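Local atomic coordinates of conserved Archaeal protein (Sulfolobus acidocaldarius, PDB entry 4OPC), a protein that uses FAD to hydrogenate the double bonds of geranylgeranyl chains, turning unsaturated archaeols into the saturated lipids of archaeal membranes. Residues L172-D184 with P271-I284. Sequence-based numbering, arbitrary orientation. Where two conformers were deposited one is given.
Sequences LPITEDLDDKDAD and PTRRPLYTMAWNGI. With PGT ((1S)-2-{[{[(2R)-2,3-dihydroxypropyl]oxy}(hydroxy)phosphoryl]oxy}-1-[(palmitoyloxy)methyl]ethyl stearate), chain C.
The carboxylate of Glu176 joins the two segments at their middle. Glu176 OE2 takes bonds from both NH1 and NH2 of Arg273 (2.9 Å and 3.0 Å), a salt bridge in which one oxygen lies at the guanidinium edge while both nitrogens reach it from the same face of the carboxylate. Glu176 OE1 uses its syn lone pair for the backbone N of Tyr277 (2.9 Å, nearly straight at 169°). With CG anti to the backbone N (chi1 -178°), the extended Glu176 chain runs past Leu276 CD2 and brings its carboxylate almost parallel to the Tyr277 ring.

Toward Leu172, Pro173 CD sits over one face of Trp281, 3.8 Å from the centroid of the six-membered ring, a CH-pi contact. Ile174 packs its CB against Trp281 CB at 3.9 Å and pushes CD1 toward the backbone of Thr278 and Ala280. At the other end Thr272 N donates to Asp182 O (2.8 Å), beside the antiparallel non-hydrogen-bonded pair of Ala183 and Pro271.

A second shell fixes Arg273: NE and NH1 donate to the carbonyls of Arg274 and Pro275, and the Arg274 guanidinium lies over one of its faces, itself gripping Tyr277 OH with NE and NH2. A leucine in place of Arg273 would probably leave Glu176 OE2 without its charged mate and the carbonyls of Arg274 and Pro275 without these donors. One water links Asp182 OD2, Arg273 NH2 and Asp179 N.

Asp182 also pairs with Arg352, and Arg274 with Asp349, both on helix 332-357, while Tyr277 OH bonds Asp442 of helix 434-452. The contact thus ties the connection entering strand 183-193, whose Asp184 touches the bound lipid, to the link from strand 261-271 to edge strand 280-281 of the FAD-binding Rossmann-type sheet.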
# COMPACT_ATOMS: atom_id res chain seq x y z
N LEU A 172 8.04 -11.40 19.12
CA LEU A 172 8.91 -10.96 18.03
C LEU A 172 8.35 -9.73 17.33
O LEU A 172 7.16 -9.68 17.04
CB LEU A 172 9.11 -12.07 17.01
CG LEU A 172 9.60 -13.40 17.57
CD1 LEU A 172 9.84 -14.34 16.42
CD2 LEU A 172 10.87 -13.20 18.40
N PRO A 173 9.21 -8.76 17.01
CA PRO A 173 8.73 -7.52 16.38
C PRO A 173 8.10 -7.75 15.01
O PRO A 173 7.29 -6.94 14.54
CB PRO A 173 10.00 -6.67 16.25
CG PRO A 173 10.94 -7.22 17.26
CD PRO A 173 10.65 -8.69 17.35
N ILE A 174 8.47 -8.85 14.37
CA ILE A 174 7.98 -9.17 13.05
C ILE A 174 6.50 -9.60 13.07
O ILE A 174 5.87 -9.77 12.01
CB ILE A 174 8.88 -10.27 12.41
CG1 ILE A 174 8.90 -10.13 10.89
CG2 ILE A 174 8.48 -11.67 12.89
CD1 ILE A 174 9.60 -8.88 10.43
N THR A 175 5.94 -9.79 14.26
CA THR A 175 4.52 -10.13 14.41
C THR A 175 3.63 -8.91 14.67
O THR A 175 2.44 -9.07 14.94
CB THR A 175 4.28 -11.15 15.55
OG1 THR A 175 4.53 -10.52 16.83
CG2 THR A 175 5.19 -12.36 15.39
N GLU A 176 4.19 -7.71 14.58
CA GLU A 176 3.46 -6.46 14.88
C GLU A 176 2.11 -6.40 14.16
O GLU A 176 2.01 -6.66 12.96
CB GLU A 176 4.31 -5.25 14.50
CG GLU A 176 3.67 -3.90 14.82
CD GLU A 176 4.34 -2.72 14.13
OE1 GLU A 176 5.41 -2.87 13.48
OE2 GLU A 176 3.79 -1.61 14.24
N ASP A 177 1.07 -6.04 14.92
CA ASP A 177 -0.30 -5.94 14.40
C ASP A 177 -0.57 -4.45 14.14
O ASP A 177 0.28 -3.60 14.37
CB ASP A 177 -1.26 -6.48 15.47
CG ASP A 177 -2.61 -6.97 14.92
OD1 ASP A 177 -3.09 -6.52 13.85
OD2 ASP A 177 -3.22 -7.82 15.60
N LEU A 178 -1.77 -4.13 13.68
CA LEU A 178 -2.10 -2.71 13.53
C LEU A 178 -3.44 -2.37 14.15
O LEU A 178 -4.31 -3.23 14.29
CB LEU A 178 -2.06 -2.24 12.08
CG LEU A 178 -3.26 -2.54 11.18
CD1 LEU A 178 -3.04 -1.90 9.83
CD2 LEU A 178 -3.44 -4.04 11.05
N ASP A 179 -3.58 -1.11 14.52
CA ASP A 179 -4.80 -0.61 15.09
C ASP A 179 -5.88 -0.61 14.02
O ASP A 179 -5.61 -0.37 12.84
CB ASP A 179 -4.57 0.81 15.61
CG ASP A 179 -5.72 1.31 16.45
OD1 ASP A 179 -6.76 1.71 15.90
OD2 ASP A 179 -5.57 1.31 17.70
N ASP A 180 -7.12 -0.92 14.42
CA ASP A 180 -8.23 -0.94 13.47
C ASP A 180 -8.40 0.40 12.73
O ASP A 180 -8.85 0.43 11.60
CB ASP A 180 -9.55 -1.27 14.20
CG ASP A 180 -9.62 -2.71 14.68
OD1 ASP A 180 -8.83 -3.57 14.22
OD2 ASP A 180 -10.49 -3.00 15.52
N LYS A 181 -8.03 1.49 13.39
CA LYS A 181 -8.15 2.81 12.77
C LYS A 181 -7.02 3.12 11.81
O LYS A 181 -7.03 4.17 11.17
CB LYS A 181 -8.22 3.90 13.84
CG LYS A 181 -9.52 3.88 14.66
CD LYS A 181 -9.52 4.91 15.79
CE LYS A 181 -8.56 4.51 16.89
NZ LYS A 181 -8.78 3.09 17.33
N ASP A 182 -6.05 2.20 11.69
CA ASP A 182 -4.91 2.38 10.78
C ASP A 182 -5.10 1.57 9.49
O ASP A 182 -4.12 1.22 8.81
CB ASP A 182 -3.60 2.00 11.47
CG ASP A 182 -3.15 3.01 12.51
OD1 ASP A 182 -3.71 4.12 12.60
OD2 ASP A 182 -2.22 2.69 13.27
N ALA A 183 -6.35 1.30 9.13
CA ALA A 183 -6.68 0.70 7.84
C ALA A 183 -8.02 1.22 7.40
O ALA A 183 -8.80 1.76 8.21
CB ALA A 183 -6.71 -0.83 7.94
N ASP A 184 -8.27 1.12 6.10
CA ASP A 184 -9.59 1.38 5.55
C ASP A 184 -10.16 0.07 5.00
O ASP A 184 -9.43 -0.84 4.62
CB ASP A 184 -9.52 2.45 4.44
CG ASP A 184 -9.48 3.88 5.00
OD1 ASP A 184 -8.93 4.08 6.10
OD2 ASP A 184 -9.98 4.82 4.32
N PRO A 271 -4.17 -1.34 4.55
CA PRO A 271 -3.52 -0.59 5.64
C PRO A 271 -3.21 0.85 5.24
O PRO A 271 -2.98 1.13 4.07
CB PRO A 271 -2.23 -1.38 5.89
CG PRO A 271 -1.94 -2.07 4.58
CD PRO A 271 -3.29 -2.34 3.93
N THR A 272 -3.24 1.77 6.21
CA THR A 272 -2.99 3.18 5.91
C THR A 272 -2.08 3.79 6.96
O THR A 272 -2.43 4.77 7.60
CB THR A 272 -4.30 3.99 5.89
OG1 THR A 272 -4.93 3.92 7.18
CG2 THR A 272 -5.27 3.47 4.83
N ARG A 273 -0.89 3.24 7.13
CA ARG A 273 0.02 3.70 8.18
C ARG A 273 1.48 3.54 7.76
O ARG A 273 1.78 3.01 6.68
CB ARG A 273 -0.22 2.91 9.47
CG ARG A 273 -0.21 1.40 9.29
CD ARG A 273 0.14 0.71 10.62
NE ARG A 273 1.58 0.70 10.85
CZ ARG A 273 2.17 0.12 11.89
NH1 ARG A 273 3.50 0.09 11.97
NH2 ARG A 273 1.44 -0.46 12.83
N ARG A 274 2.38 4.02 8.62
CA ARG A 274 3.81 3.76 8.49
C ARG A 274 4.06 2.25 8.35
O ARG A 274 3.23 1.43 8.76
CB ARG A 274 4.52 4.30 9.73
CG ARG A 274 4.10 3.60 11.00
CD ARG A 274 4.11 4.53 12.22
NE ARG A 274 3.67 3.80 13.41
CZ ARG A 274 2.39 3.57 13.72
NH1 ARG A 274 1.41 4.01 12.93
NH2 ARG A 274 2.10 2.89 14.82
N PRO A 275 5.20 1.86 7.77
CA PRO A 275 5.41 0.41 7.61
C PRO A 275 5.64 -0.31 8.93
O PRO A 275 5.75 0.32 9.99
CB PRO A 275 6.67 0.32 6.73
CG PRO A 275 7.34 1.66 6.87
CD PRO A 275 6.29 2.67 7.20
N LEU A 276 5.68 -1.64 8.88
CA LEU A 276 6.11 -2.42 10.04
C LEU A 276 7.40 -1.83 10.57
O LEU A 276 8.30 -1.52 9.80
CB LEU A 276 6.43 -3.85 9.60
CG LEU A 276 5.44 -5.01 9.65
CD1 LEU A 276 6.23 -6.32 9.49
CD2 LEU A 276 4.61 -5.04 10.91
N TYR A 277 7.49 -1.66 11.89
CA TYR A 277 8.67 -1.04 12.49
C TYR A 277 9.96 -1.72 12.06
O TYR A 277 10.96 -1.05 11.78
CB TYR A 277 8.56 -0.98 14.00
CG TYR A 277 7.66 0.12 14.49
CD1 TYR A 277 7.84 1.43 14.07
CD2 TYR A 277 6.61 -0.14 15.37
CE1 TYR A 277 7.03 2.45 14.53
CE2 TYR A 277 5.79 0.89 15.83
CZ TYR A 277 6.01 2.17 15.39
OH TYR A 277 5.20 3.20 15.84
N THR A 278 9.94 -3.05 12.00
CA THR A 278 10.95 -3.77 11.23
C THR A 278 10.29 -4.71 10.25
O THR A 278 9.33 -5.43 10.59
CB THR A 278 11.98 -4.54 12.10
OG1 THR A 278 12.88 -5.23 11.22
CG2 THR A 278 11.30 -5.56 13.01
N MET A 279 10.81 -4.72 9.03
CA MET A 279 10.35 -5.61 7.97
C MET A 279 11.30 -6.78 7.83
O MET A 279 11.16 -7.59 6.91
CB MET A 279 10.23 -4.83 6.64
CG MET A 279 9.19 -3.71 6.74
SD MET A 279 9.29 -2.52 5.38
CE MET A 279 8.37 -3.37 4.11
N ALA A 280 12.24 -6.91 8.76
CA ALA A 280 13.22 -8.00 8.74
C ALA A 280 13.39 -8.60 10.13
O ALA A 280 13.42 -7.88 11.12
CB ALA A 280 14.58 -7.49 8.25
N TRP A 281 13.53 -9.92 10.18
CA TRP A 281 13.93 -10.59 11.41
C TRP A 281 14.73 -11.83 11.00
O TRP A 281 15.07 -12.00 9.83
CB TRP A 281 12.69 -10.93 12.24
CG TRP A 281 13.00 -11.22 13.66
CD1 TRP A 281 12.90 -12.43 14.29
CD2 TRP A 281 13.48 -10.29 14.63
NE1 TRP A 281 13.28 -12.30 15.60
CE2 TRP A 281 13.65 -11.01 15.84
CE3 TRP A 281 13.79 -8.93 14.60
CZ2 TRP A 281 14.10 -10.40 17.00
CZ3 TRP A 281 14.25 -8.33 15.76
CH2 TRP A 281 14.40 -9.07 16.95
N ASN A 282 15.06 -12.69 11.97
CA ASN A 282 15.87 -13.86 11.68
C ASN A 282 15.17 -14.79 10.69
O ASN A 282 14.15 -15.39 11.03
CB ASN A 282 16.18 -14.66 12.94
CG ASN A 282 16.86 -13.85 14.03
OD1 ASN A 282 17.63 -12.92 13.77
ND2 ASN A 282 16.59 -14.23 15.27
N GLY A 283 15.73 -14.92 9.49
CA GLY A 283 15.19 -15.81 8.48
C GLY A 283 13.94 -15.33 7.75
O GLY A 283 13.32 -16.13 7.04
N ILE A 284 13.57 -14.06 7.90
CA ILE A 284 12.31 -13.60 7.31
C ILE A 284 12.33 -12.11 6.96
O ILE A 284 12.87 -11.29 7.71
CB ILE A 284 11.11 -13.90 8.24
CG1 ILE A 284 9.79 -13.47 7.60
CG2 ILE A 284 11.32 -13.28 9.63
CD1 ILE A 284 8.56 -14.01 8.32
C48 PGT C . -7.55 9.50 3.79
C47 PGT C . -6.68 8.31 4.16
C46 PGT C . -7.29 7.04 3.59
C45 PGT C . -7.46 7.20 2.09
C44 PGT C . -7.45 5.85 1.41
C43 PGT C . -8.85 5.47 0.98
C42 PGT C . -8.82 4.05 0.46
C41 PGT C . -8.02 4.04 -0.82
C40 PGT C . -8.47 2.92 -1.71
C39 PGT C . -8.20 3.35 -3.14
C38 PGT C . -6.75 3.69 -3.30
C37 PGT C . -6.54 4.29 -4.67
C36 PGT C . -5.06 4.52 -4.86
C35 PGT C . -4.81 5.41 -6.06
C34 PGT C . -3.31 5.57 -6.24
C33 PGT C . -2.99 6.70 -7.20
C32 PGT C . -1.78 6.35 -8.05
C31 PGT C . -0.46 6.58 -7.32
O31 PGT C . 0.33 5.66 -7.27
O2 PGT C . -0.15 7.82 -6.71
C2 PGT C . 0.73 8.68 -7.41
C1 PGT C . 2.19 8.32 -7.25
O3P PGT C . 2.48 7.04 -6.72
P PGT C . 3.25 6.97 -5.33
O1P PGT C . 2.62 8.05 -4.48
O2P PGT C . 3.09 5.61 -4.66
O4P PGT C . 4.81 7.26 -5.47
C4 PGT C . 5.38 7.85 -6.63
C5 PGT C . 6.85 8.13 -6.43
O5 PGT C . 7.59 7.44 -7.41
C6 PGT C . 7.27 7.67 -5.05
O6 PGT C . 8.07 6.51 -5.11
C3 PGT C . 0.65 10.11 -6.90
O3 PGT C . -0.60 10.71 -7.12
C11 PGT C . -0.96 11.61 -6.09
O11 PGT C . -0.13 12.39 -5.66
C12 PGT C . -2.36 11.60 -5.51
C13 PGT C . -2.65 12.90 -4.80
C14 PGT C . -4.05 12.83 -4.22
C15 PGT C . -3.99 12.45 -2.75
C16 PGT C . -5.38 12.52 -2.14
C17 PGT C . -5.30 13.35 -0.87
C18 PGT C . -6.69 13.71 -0.39
C19 PGT C . -6.60 14.77 0.68
C20 PGT C . -6.19 16.11 0.09
C21 PGT C . -7.24 17.15 0.39
C22 PGT C . -6.61 18.51 0.55
C23 PGT C . -7.51 19.37 1.42
C24 PGT C . -6.79 20.63 1.83
C25 PGT C . -6.83 20.78 3.34
C26 PGT C . -5.43 20.96 3.88
O HOH W 1 7.73 -4.28 13.79
O HOH W 2 -1.16 0.40 14.00
O HOH W 3 -7.36 4.89 8.08
O HOH W 4 -0.77 3.98 14.88